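Local coordinates for penicillin-binding protein 2B (PDB 2WAD), which probably cross-links the peptides of adjacent glycan strands in pneumococcal cell-wall peptidoglycan, as a penicillin-binding transpeptidase of the elongasome, at residues 111-116 with 161-166; 118-121 with 125-128; 393-398 with 453-458; 536-541 with 579-584. One frame throughout, in Å; residues are numbered along the deposited sequence.

Contact 1. Residues 111-116 with 161-166; sequences LTERQL and PTSQLN. Unlike the reference sequence in segment 161-166: P161 (reference Gln).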
loop_
_atom_site.group_PDB
_atom_site.type_symbol
_atom_site.label_atom_id
_atom_site.label_comp_id
_atom_site.label_asym_id
_atom_site.label_seq_id
_atom_site.Cartn_x
_atom_site.Cartn_y
_atom_site.Cartn_z
ATOM N N LEU A 111 -6.234 19.972 28.890
ATOM C CA LEU A 111 -4.945 20.636 29.070
ATOM C C LEU A 111 -3.804 19.732 29.525
ATOM O O LEU A 111 -3.940 19.037 30.536
ATOM C CB LEU A 111 -5.104 21.754 30.099
ATOM C CG LEU A 111 -6.244 22.716 29.772
ATOM C CD1 LEU A 111 -6.597 23.563 30.984
ATOM C CD2 LEU A 111 -5.857 23.570 28.572
ATOM N N THR A 112 -2.681 19.780 28.803
ATOM C CA THR A 112 -1.434 19.113 29.206
ATOM C C THR A 112 -0.685 19.922 30.269
ATOM O O THR A 112 -0.785 21.146 30.313
ATOM C CB THR A 112 -0.481 18.851 28.013
ATOM O OG1 THR A 112 0.392 19.971 27.812
ATOM C CG2 THR A 112 -1.255 18.577 26.741
ATOM N N GLU A 113 0.076 19.248 31.127
ATOM C CA GLU A 113 0.647 19.937 32.278
ATOM C C GLU A 113 1.673 20.996 31.892
ATOM O O GLU A 113 1.870 21.961 32.628
ATOM C CB GLU A 113 1.212 18.959 33.311
ATOM C CG GLU A 113 0.185 17.982 33.875
ATOM C CD GLU A 113 0.160 16.668 33.099
ATOM O OE1 GLU A 113 0.747 16.607 31.991
ATOM O OE2 GLU A 113 -0.443 15.693 33.603
ATOM N N ARG A 114 2.322 20.813 30.742
ATOM C CA ARG A 114 3.216 21.834 30.204
ATOM C C ARG A 114 2.410 23.074 29.794
ATOM O O ARG A 114 2.821 24.209 30.052
ATOM C CB ARG A 114 4.058 21.275 29.056
ATOM C CG ARG A 114 4.786 22.302 28.192
ATOM C CD ARG A 114 5.905 23.052 28.924
ATOM N NE ARG A 114 6.482 24.096 28.071
ATOM C CZ ARG A 114 7.775 24.248 27.792
ATOM N NH1 ARG A 114 8.687 23.439 28.320
ATOM N NH2 ARG A 114 8.162 25.234 26.988
ATOM N N GLN A 115 1.245 22.863 29.187
ATOM C CA GLN A 115 0.319 23.969 28.933
ATOM C C GLN A 115 -0.111 24.668 30.219
ATOM O O GLN A 115 -0.192 25.900 30.268
ATOM C CB GLN A 115 -0.891 23.499 28.120
ATOM C CG GLN A 115 -0.507 23.066 26.715
ATOM C CD GLN A 115 -1.624 22.348 25.981
ATOM O OE1 GLN A 115 -2.636 21.967 26.568
ATOM N NE2 GLN A 115 -1.436 22.154 24.682
ATOM N N LEU A 116 -0.355 23.893 31.272
ATOM C CA LEU A 116 -0.729 24.477 32.560
ATOM C C LEU A 116 0.416 25.253 33.226
ATOM O O LEU A 116 0.187 26.224 33.940
ATOM C CB LEU A 116 -1.291 23.405 33.495
ATOM C CG LEU A 116 -2.711 22.906 33.211
ATOM C CD1 LEU A 116 -2.908 21.490 33.752
ATOM C CD2 LEU A 116 -3.716 23.872 33.833
ATOM N N PRO A 161 6.871 23.655 38.989
ATOM C CA PRO A 161 5.545 23.921 39.533
ATOM C C PRO A 161 4.654 22.686 39.533
ATOM O O PRO A 161 4.582 21.956 38.541
ATOM C CB PRO A 161 4.982 24.984 38.582
ATOM C CG PRO A 161 5.769 24.837 37.300
ATOM C CD PRO A 161 6.892 23.846 37.530
ATOM N N THR A 162 3.986 22.466 40.658
ATOM C CA THR A 162 3.069 21.344 40.811
ATOM C C THR A 162 1.804 21.555 39.982
ATOM O O THR A 162 0.931 22.319 40.386
ATOM C CB THR A 162 2.655 21.217 42.282
ATOM O OG1 THR A 162 2.689 22.522 42.881
ATOM C CG2 THR A 162 3.611 20.292 43.034
ATOM N N SER A 163 1.705 20.872 38.843
ATOM C CA SER A 163 0.566 21.009 37.934
ATOM C C SER A 163 -0.800 20.591 38.491
ATOM O O SER A 163 -1.751 20.407 37.732
ATOM C CB SER A 163 0.843 20.281 36.620
ATOM O OG SER A 163 1.756 21.017 35.826
ATOM N N GLN A 164 -0.887 20.440 39.811
ATOM C CA GLN A 164 -2.165 20.357 40.514
ATOM C C GLN A 164 -2.546 21.709 41.118
ATOM O O GLN A 164 -2.663 21.862 42.336
ATOM C CB GLN A 164 -2.131 19.261 41.577
ATOM C CG GLN A 164 -2.216 17.861 40.983
ATOM C CD GLN A 164 -1.020 17.518 40.107
ATOM O OE1 GLN A 164 0.071 18.058 40.294
ATOM N NE2 GLN A 164 -1.222 16.615 39.144
ATOM N N LEU A 165 -2.716 22.685 40.230
ATOM C CA LEU A 165 -3.199 24.025 40.563
ATOM C C LEU A 165 -4.726 23.994 40.497
ATOM O O LEU A 165 -5.308 23.017 40.029
ATOM C CB LEU A 165 -2.654 25.040 39.545
ATOM C CG LEU A 165 -1.197 24.942 39.059
ATOM C CD1 LEU A 165 -1.055 25.053 37.549
ATOM C CD2 LEU A 165 -0.296 25.960 39.730
ATOM N N ASN A 166 -5.386 25.057 40.944
ATOM C CA ASN A 166 -6.847 25.060 40.956
ATOM C C ASN A 166 -7.524 26.070 40.021
ATOM O O ASN A 166 -7.521 27.271 40.284
ATOM C CB ASN A 166 -7.359 25.212 42.385
ATOM C CG ASN A 166 -8.864 25.217 42.454
ATOM O OD1 ASN A 166 -9.528 24.388 41.832
ATOM N ND2 ASN A 166 -9.414 26.169 43.198
#

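Contact 2. Residues 118-121 with 125-128; sequences DYYL and EIYK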
loop_
_atom_site.group_PDB
_atom_site.type_symbol
_atom_site.label_atom_id
_atom_site.label_comp_id
_atom_site.label_asym_id
_atom_site.label_seq_id
_atom_site.Cartn_x
_atom_site.Cartn_y
_atom_site.Cartn_z
ATOM N N ASP A 118 2.965 26.699 31.488
ATOM C CA ASP A 118 3.097 27.845 30.601
ATOM C C ASP A 118 2.161 28.983 30.983
ATOM O O ASP A 118 2.613 30.105 31.229
ATOM C CB ASP A 118 2.854 27.422 29.156
ATOM C CG ASP A 118 4.088 26.822 28.515
ATOM O OD1 ASP A 118 5.177 26.882 29.121
ATOM O OD2 ASP A 118 3.969 26.310 27.388
ATOM N N TYR A 119 0.863 28.690 31.048
ATOM C CA TYR A 119 -0.132 29.678 31.464
ATOM C C TYR A 119 0.201 30.260 32.830
ATOM O O TYR A 119 0.089 31.465 33.062
ATOM C CB TYR A 119 -1.523 29.041 31.507
ATOM C CG TYR A 119 -2.603 29.992 31.964
ATOM C CD1 TYR A 119 -3.223 30.849 31.065
ATOM C CD2 TYR A 119 -3.005 30.036 33.291
ATOM C CE1 TYR A 119 -4.212 31.725 31.475
ATOM C CE2 TYR A 119 -4.004 30.895 33.706
ATOM C CZ TYR A 119 -4.596 31.740 32.793
ATOM O OH TYR A 119 -5.584 32.612 33.185
ATOM N N TYR A 120 0.617 29.394 33.745
ATOM C CA TYR A 120 0.895 29.812 35.118
ATOM C C TYR A 120 2.078 30.778 35.185
ATOM O O TYR A 120 2.063 31.753 35.943
ATOM C CB TYR A 120 1.136 28.577 35.994
ATOM C CG TYR A 120 1.560 28.901 37.406
ATOM C CD1 TYR A 120 0.667 29.466 38.307
ATOM C CD2 TYR A 120 2.859 28.645 37.839
ATOM C CE1 TYR A 120 1.053 29.778 39.596
ATOM C CE2 TYR A 120 3.256 28.958 39.133
ATOM C CZ TYR A 120 2.349 29.516 40.000
ATOM O OH TYR A 120 2.744 29.823 41.279
ATOM N N LEU A 121 3.100 30.492 34.381
ATOM C CA LEU A 121 4.316 31.294 34.353
ATOM C C LEU A 121 4.130 32.605 33.591
ATOM O O LEU A 121 4.959 33.511 33.677
ATOM C CB LEU A 121 5.470 30.493 33.744
ATOM C CG LEU A 121 5.924 29.220 34.463
ATOM C CD1 LEU A 121 7.075 28.588 33.716
ATOM C CD2 LEU A 121 6.291 29.487 35.918
ATOM N N GLU A 125 5.654 38.522 37.340
ATOM C CA GLU A 125 6.059 38.427 38.736
ATOM C C GLU A 125 6.195 36.954 39.116
ATOM O O GLU A 125 7.251 36.532 39.590
ATOM C CB GLU A 125 5.021 39.134 39.609
ATOM C CG GLU A 125 5.324 39.258 41.101
ATOM C CD GLU A 125 4.053 39.488 41.923
ATOM O OE1 GLU A 125 3.050 38.768 41.690
ATOM O OE2 GLU A 125 4.042 40.382 42.804
ATOM N N ILE A 126 5.151 36.165 38.865
ATOM C CA ILE A 126 5.198 34.722 39.106
ATOM C C ILE A 126 6.379 34.038 38.407
ATOM O O ILE A 126 6.996 33.123 38.956
ATOM C CB ILE A 126 3.875 34.029 38.706
ATOM C CG1 ILE A 126 2.685 34.660 39.432
ATOM C CG2 ILE A 126 3.933 32.548 39.001
ATOM C CD1 ILE A 126 2.559 34.278 40.892
ATOM N N TYR A 127 6.707 34.464 37.192
ATOM C CA TYR A 127 7.847 33.877 36.513
ATOM C C TYR A 127 9.163 34.197 37.228
ATOM O O TYR A 127 10.036 33.337 37.367
ATOM C CB TYR A 127 7.902 34.283 35.040
ATOM C CG TYR A 127 9.116 33.706 34.354
ATOM C CD1 TYR A 127 9.231 32.334 34.164
ATOM C CD2 TYR A 127 10.164 34.518 33.934
ATOM C CE1 TYR A 127 10.342 31.786 33.559
ATOM C CE2 TYR A 127 11.284 33.979 33.321
ATOM C CZ TYR A 127 11.367 32.612 33.145
ATOM O OH TYR A 127 12.466 32.037 32.544
ATOM N N LYS A 128 9.303 35.437 37.686
ATOM C CA LYS A 128 10.477 35.835 38.458
ATOM C C LYS A 128 10.519 35.054 39.769
ATOM O O LYS A 128 11.474 34.331 40.039
ATOM C CB LYS A 128 10.456 37.340 38.722
ATOM C CG LYS A 128 11.428 37.805 39.794
ATOM C CD LYS A 128 11.449 39.321 39.945
ATOM C CE LYS A 128 10.578 39.767 41.100
ATOM N NZ LYS A 128 10.738 41.223 41.381
#

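Contact 3. Residues 393-398 with 453-458; sequences ISSGWE and LGIMGQ. Unlike the reference sequence in segment 453-458: I455 (reference Leu).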
loop_
_atom_site.group_PDB
_atom_site.type_symbol
_atom_site.label_atom_id
_atom_site.label_comp_id
_atom_site.label_asym_id
_atom_site.label_seq_id
_atom_site.Cartn_x
_atom_site.Cartn_y
_atom_site.Cartn_z
ATOM N N ILE A 393 10.658 -25.784 -12.191
ATOM C CA ILE A 393 11.350 -26.190 -13.400
ATOM C C ILE A 393 12.463 -25.202 -13.745
ATOM O O ILE A 393 13.554 -25.599 -14.154
ATOM C CB ILE A 393 10.370 -26.390 -14.584
ATOM C CG1 ILE A 393 9.332 -27.461 -14.233
ATOM C CG2 ILE A 393 11.084 -26.920 -15.820
ATOM C CD1 ILE A 393 8.175 -27.588 -15.246
ATOM N N SER A 394 12.198 -23.906 -13.632
ATOM C CA SER A 394 13.248 -22.933 -13.926
ATOM C C SER A 394 14.488 -23.216 -13.051
ATOM O O SER A 394 15.624 -23.189 -13.516
ATOM C CB SER A 394 12.755 -21.511 -13.673
ATOM O OG SER A 394 11.666 -21.165 -14.513
ATOM N N SER A 395 14.261 -23.478 -11.774
ATOM C CA SER A 395 15.340 -23.774 -10.850
ATOM C C SER A 395 16.111 -25.021 -11.279
ATOM O O SER A 395 17.316 -25.089 -11.073
ATOM C CB SER A 395 14.794 -23.917 -9.433
ATOM O OG SER A 395 15.820 -23.717 -8.475
ATOM N N GLY A 396 15.407 -25.992 -11.864
ATOM C CA GLY A 396 16.008 -27.172 -12.464
ATOM C C GLY A 396 16.962 -26.846 -13.607
ATOM O O GLY A 396 18.041 -27.419 -13.690
ATOM N N TRP A 397 16.569 -25.946 -14.503
ATOM C CA TRP A 397 17.462 -25.494 -15.561
ATOM C C TRP A 397 18.678 -24.732 -15.004
ATOM O O TRP A 397 19.793 -25.003 -15.437
ATOM C CB TRP A 397 16.714 -24.620 -16.576
ATOM C CG TRP A 397 15.770 -25.392 -17.456
ATOM C CD1 TRP A 397 16.008 -26.606 -18.038
ATOM C CD2 TRP A 397 14.456 -25.007 -17.862
ATOM N NE1 TRP A 397 14.934 -26.998 -18.778
ATOM C CE2 TRP A 397 13.959 -26.042 -18.681
ATOM C CE3 TRP A 397 13.646 -23.889 -17.614
ATOM C CZ2 TRP A 397 12.682 -26.002 -19.245
ATOM C CZ3 TRP A 397 12.374 -23.850 -18.167
ATOM C CH2 TRP A 397 11.904 -24.904 -18.975
ATOM N N GLU A 398 18.467 -23.808 -14.059
ATOM C CA GLU A 398 19.545 -22.986 -13.498
ATOM C C GLU A 398 20.643 -23.780 -12.811
ATOM O O GLU A 398 21.822 -23.445 -12.935
ATOM C CB GLU A 398 19.054 -21.885 -12.549
ATOM C CG GLU A 398 18.068 -20.948 -13.189
ATOM C CD GLU A 398 17.484 -19.968 -12.205
ATOM O OE1 GLU A 398 17.052 -18.883 -12.649
ATOM O OE2 GLU A 398 17.434 -20.282 -10.997
ATOM N N LEU A 453 14.734 -32.882 -5.903
ATOM C CA LEU A 453 15.750 -33.820 -5.419
ATOM C C LEU A 453 17.075 -33.589 -6.167
ATOM O O LEU A 453 18.148 -33.669 -5.585
ATOM C CB LEU A 453 15.272 -35.265 -5.581
ATOM C CG LEU A 453 16.202 -36.356 -5.041
ATOM C CD1 LEU A 453 16.221 -36.332 -3.523
ATOM C CD2 LEU A 453 15.793 -37.724 -5.548
ATOM N N GLY A 454 16.993 -33.259 -7.456
ATOM C CA GLY A 454 18.169 -33.028 -8.279
ATOM C C GLY A 454 18.930 -31.754 -7.943
ATOM O O GLY A 454 20.136 -31.663 -8.166
ATOM N N ILE A 455 18.238 -30.740 -7.437
ATOM C CA ILE A 455 18.924 -29.560 -6.922
ATOM C C ILE A 455 19.717 -29.926 -5.661
ATOM O O ILE A 455 20.702 -29.277 -5.310
ATOM C CB ILE A 455 17.906 -28.451 -6.625
ATOM C CG1 ILE A 455 17.187 -28.039 -7.925
ATOM C CG2 ILE A 455 18.580 -27.242 -5.998
ATOM C CD1 ILE A 455 15.974 -27.138 -7.682
ATOM N N MET A 456 19.271 -30.974 -4.979
ATOM C CA MET A 456 19.930 -31.441 -3.770
ATOM C C MET A 456 21.062 -32.423 -4.128
ATOM O O MET A 456 21.594 -33.114 -3.264
ATOM C CB MET A 456 18.867 -32.138 -2.919
ATOM C CG MET A 456 19.040 -32.064 -1.439
ATOM S SD MET A 456 17.521 -32.549 -0.573
ATOM C CE MET A 456 18.297 -33.156 0.904
ATOM N N GLY A 457 21.394 -32.515 -5.416
ATOM C CA GLY A 457 22.470 -33.374 -5.912
ATOM C C GLY A 457 22.170 -34.861 -6.030
ATOM O O GLY A 457 23.092 -35.676 -6.111
ATOM N N GLN A 458 20.896 -35.245 -6.060
ATOM C CA GLN A 458 20.566 -36.673 -6.058
ATOM C C GLN A 458 19.646 -37.106 -7.201
ATOM O O GLN A 458 18.948 -36.293 -7.801
ATOM C CB GLN A 458 20.020 -37.085 -4.688
ATOM C CG GLN A 458 21.078 -36.989 -3.574
ATOM C CD GLN A 458 20.554 -37.318 -2.189
ATOM O OE1 GLN A 458 19.352 -37.326 -1.951
ATOM N NE2 GLN A 458 21.461 -37.590 -1.262
#

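Contact 4. Residues 536-541 with 579-584; sequences ANNGVR and SDMAIL. Unlike the reference sequence in segment 579-584: A582 (reference Ser).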
loop_
_atom_site.group_PDB
_atom_site.type_symbol
_atom_site.label_atom_id
_atom_site.label_comp_id
_atom_site.label_asym_id
_atom_site.label_seq_id
_atom_site.Cartn_x
_atom_site.Cartn_y
_atom_site.Cartn_z
ATOM N N ALA A 536 5.139 -13.687 -18.650
ATOM C CA ALA A 536 4.524 -13.046 -19.804
ATOM C C ALA A 536 5.453 -11.999 -20.440
ATOM O O ALA A 536 5.290 -11.660 -21.603
ATOM C CB ALA A 536 3.191 -12.396 -19.384
ATOM N N ASN A 537 6.417 -11.476 -19.679
ATOM C CA ASN A 537 7.332 -10.457 -20.196
ATOM C C ASN A 537 8.705 -11.080 -20.461
ATOM O O ASN A 537 9.748 -10.422 -20.392
ATOM C CB ASN A 537 7.431 -9.318 -19.172
ATOM C CG ASN A 537 8.108 -8.077 -19.722
ATOM O OD1 ASN A 537 7.793 -7.636 -20.823
ATOM N ND2 ASN A 537 9.015 -7.485 -18.938
ATOM N N ASN A 538 8.697 -12.382 -20.704
ATOM C CA ASN A 538 9.901 -13.124 -21.093
ATOM C C ASN A 538 11.071 -13.102 -20.121
ATOM O O ASN A 538 12.232 -13.078 -20.534
ATOM C CB ASN A 538 10.330 -12.745 -22.509
ATOM C CG ASN A 538 9.269 -13.139 -23.539
ATOM O OD1 ASN A 538 8.744 -14.250 -23.502
ATOM N ND2 ASN A 538 8.914 -12.213 -24.422
ATOM N N GLY A 539 10.746 -13.102 -18.830
ATOM C CA GLY A 539 11.746 -13.262 -17.772
ATOM C C GLY A 539 12.218 -11.953 -17.168
ATOM O O GLY A 539 12.980 -11.937 -16.219
ATOM N N VAL A 540 11.787 -10.838 -17.728
ATOM C CA VAL A 540 12.098 -9.538 -17.144
ATOM C C VAL A 540 11.013 -9.066 -16.175
ATOM O O VAL A 540 9.911 -8.672 -16.546
ATOM C CB VAL A 540 12.340 -8.457 -18.212
ATOM C CG1 VAL A 540 12.532 -7.099 -17.537
ATOM C CG2 VAL A 540 13.537 -8.851 -19.092
ATOM N N ARG A 541 11.364 -9.115 -14.901
ATOM C CA ARG A 541 10.408 -8.875 -13.840
ATOM C C ARG A 541 10.304 -7.382 -13.580
ATOM O O ARG A 541 11.312 -6.695 -13.482
ATOM C CB ARG A 541 10.941 -9.569 -12.608
ATOM C CG ARG A 541 10.088 -9.425 -11.365
ATOM C CD ARG A 541 10.782 -10.270 -10.309
ATOM N NE ARG A 541 10.264 -9.892 -9.020
ATOM C CZ ARG A 541 10.990 -9.464 -8.001
ATOM N NH1 ARG A 541 12.308 -9.413 -8.057
ATOM N NH2 ARG A 541 10.348 -9.124 -6.898
ATOM N N SER A 579 15.148 -20.178 -24.939
ATOM C CA SER A 579 14.451 -21.368 -25.412
ATOM C C SER A 579 13.814 -22.167 -24.268
ATOM O O SER A 579 12.772 -22.792 -24.451
ATOM C CB SER A 579 15.355 -22.229 -26.293
ATOM O OG SER A 579 16.443 -22.706 -25.537
ATOM N N ASP A 580 14.419 -22.109 -23.083
ATOM C CA ASP A 580 13.773 -22.533 -21.852
ATOM C C ASP A 580 12.475 -21.768 -21.540
ATOM O O ASP A 580 11.450 -22.368 -21.250
ATOM C CB ASP A 580 14.785 -22.526 -20.697
ATOM C CG ASP A 580 15.801 -23.657 -20.819
ATOM O OD1 ASP A 580 16.824 -23.636 -20.115
ATOM O OD2 ASP A 580 15.606 -24.579 -21.636
ATOM N N MET A 581 12.501 -20.447 -21.605
ATOM C CA MET A 581 11.305 -19.647 -21.445
ATOM C C MET A 581 10.226 -20.010 -22.480
ATOM O O MET A 581 9.026 -19.912 -22.211
ATOM C CB MET A 581 11.647 -18.160 -21.527
ATOM C CG MET A 581 10.455 -17.199 -21.323
ATOM S SD MET A 581 9.690 -17.423 -19.704
ATOM C CE MET A 581 10.853 -16.634 -18.571
ATOM N N ALA A 582 10.659 -20.414 -23.672
ATOM C CA ALA A 582 9.727 -20.810 -24.721
ATOM C C ALA A 582 9.053 -22.132 -24.331
ATOM O O ALA A 582 7.890 -22.359 -24.632
ATOM C CB ALA A 582 10.444 -20.899 -26.078
ATOM N N ILE A 583 9.770 -22.983 -23.601
ATOM C CA ILE A 583 9.176 -24.198 -23.075
ATOM C C ILE A 583 8.109 -23.880 -22.028
ATOM O O ILE A 583 7.032 -24.450 -22.063
ATOM C CB ILE A 583 10.241 -25.165 -22.573
ATOM C CG1 ILE A 583 10.996 -25.715 -23.785
ATOM C CG2 ILE A 583 9.616 -26.351 -21.821
ATOM C CD1 ILE A 583 12.461 -26.084 -23.497
ATOM N N LEU A 584 8.368 -22.943 -21.119
ATOM C CA LEU A 584 7.341 -22.557 -20.156
ATOM C C LEU A 584 6.094 -22.030 -20.869
ATOM O O LEU A 584 4.997 -22.402 -20.493
ATOM C CB LEU A 584 7.850 -21.504 -19.171
ATOM C CG LEU A 584 9.079 -21.867 -18.324
ATOM C CD1 LEU A 584 9.416 -20.714 -17.355
ATOM C CD2 LEU A 584 8.960 -23.229 -17.586
#

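Contact 1. Residues 111-116 with 161-166
S163 meets E113 at the start of helix 113-121, and the hydroxyl carries the polar part of the contact. S163 OG donates to E113 O over 3.3 Å, a weak bond. With OG beside its own backbone N and anti to the carbonyl carbon (chi1 -75°), the hydroxyl is turned to the first turn of the helix.

The same serine gives most of the van der Waals contact. S163 OG also lies 3.3 Å from E113 CB, and S163 CB sits 3.6 Å from E113 CG. E113 touches through CB and CG, and its chain bends away at chi2. One turn on, L165 and L116 meet more loosely. L165 CD1 comes to 4.0 Å from L116 O and 4.4 Å from L116 CB.

Within residues 111-116 a capping box sets the helix start. T112 is the N-cap and accepts weakly from Q115 N at its OG1. In return Q115 OE1 takes T112 N at 3.1 Å, with the donor well above the carbonyl plane.

This is a surface contact in the PBP dimerisation domain region. Residues 161-166 lie in the loop between helices 150-159 and 169-182. R114 makes a salt bridge with D158 of helix 150-159, and L111 packs on K172, I175 and Y176 of helix 169-182.

Contact 2. Residues 118-121 with 125-128
I126 rests a methyl on the ring of Y120 where two consecutive helices, 113-121 and 124-131, meet across a short turn. This junction belongs to the PBP dimerisation domain region and packs against helix 150-159. The methyl makes a CH-pi contact. I126 CG2 approaches over one face of the ring, 3.9 Å from the centroid of the Y120 ring and 26° off its normal. It is offset toward the hydroxyl end of the ring. Its nearest ring atom is Y120 CZ at 3.6 Å, and Y120 OH is 3.7 Å from the same methyl. The two side chains cross at about a right angle. Y120 has CG anti to its backbone N (chi1 175°), which swings the ring beside the next helix.

Next to it along the helix, L121 meets Y127. L121 CB lies obliquely to the ring, 4.2 Å from Y127 CD1, and L121 O sits 3.3 Å from Y127 CB.

Around these pairs, Y120 also packs on Y167 of a loop. L121 is buried and touches V157 and D158 of helix 150-159, while Y127 reaches N154 of the same helix. At the turn, D123 OD1 accepts a hydrogen bond from E125 N, close to the start of the second helix.

Contact 3. Residues 393-398 with 453-458
S395 and I455 meet where helix 389-398 of the transpeptidase domain passes the Schellman-capped end of helix 445-455. Helix 389-398 begins just after S386, the serine assigned as the acyl-ester nucleophile, but the contact itself lies toward its far end and away from that site.

A single methyl does the touching. I455 CD1 comes to 3.5 Å from S395 OG and 3.9 Å from S395 CB. It also reaches the backbone at G396, where G396 N is 4.4 Å from I455 CD1. The isoleucine arm is extended, with CD1 anti to CA about the CB-CG1 bond (chi2 169°), and this carries the tip across to S395. G396 and I455 have the nearest backbones, with CA atoms 6.7 Å apart.

Behind I455 the helix ends in a Schellman motif. G457 has positive phi (78°) and is the C-prime residue. Q458 N bonds back to L453 O at 3.2 Å, and G457 N bonds weakly to G454 O. This reversal turns the chain away just after I455.

The third helix nearby is 471-484. T481 OG1 is hydrogen-bonded to S395 OG and also to E398 OE2, while I455 packs on K477.

The chemistry is therefore divided. The buried S395 hydroxyl has its polar partner in T481, and I455 adds only van der Waals contact beside it. The two helices touch through a small patch, while the polar ends of S395 and E398 are tied to T481 of helix 471-484.

Contact 4. Residues 536-541 with 579-584
N538 and G539, both at positive phi (59° and 97°), form the corners of a type I' beta turn from N537 to V540 and present its backbone to M581.

M581 reaches the turn from helix 578-593 with its methyl leading. M581 CE lies 3.5 Å from G539 N and 3.6 Å from G539 CA. It is also 3.9 Å from N538 C, so it sits against the peptide between the two corner residues. The thioether gets there by bending at both chi2 (60°) and chi3. G539 has no side chain, and this lets the methyl come close to its CA. Farther back, the stem of M581 passes N538 obliquely, with M581 CG 4.0 Å from N538 OD1. The whole contact is van der Waals in kind. M581 is buried and also packs on I576.

Inside the turn, V540 N bonds only weakly to N537 O, at 3.4 Å. The N537 side chain adds a firmer tie. N537 ND2 donates to V540 O at 2.8 Å, nearly straight and in the plane of its own amide.

After the turn, R541 is held by Q530 and N572, and strand 540-542 pairs antiparallel with strand 570-573. N538 is the C-prime residue of a Schellman motif closing helix 525-536. The arrangement is a Schellman helix end that passes through a type I' turn into a strand, in the transpeptidase domain.

The contacts form two distant pairs. Contacts 1 and 2 have centres 12 Å apart and share helix 113-121. Contact 2 is nested within the loop that contact 1 closes, and L165 CD2 packs 3.9 Å from Y120 CD1. Contacts 3 and 4 have centres 18 Å apart in the transpeptidase domain. There W397 of helix 389-398 packs on D580, I583 and L584 of helix 578-593, with W397 CZ3 3.5 Å from L584 CD2. Contacts 1 and 3 have centres about 70 Å apart, on opposite sides of the chain's centre. None of the four lies at S386 or the zinc site of D288, H290 and D292.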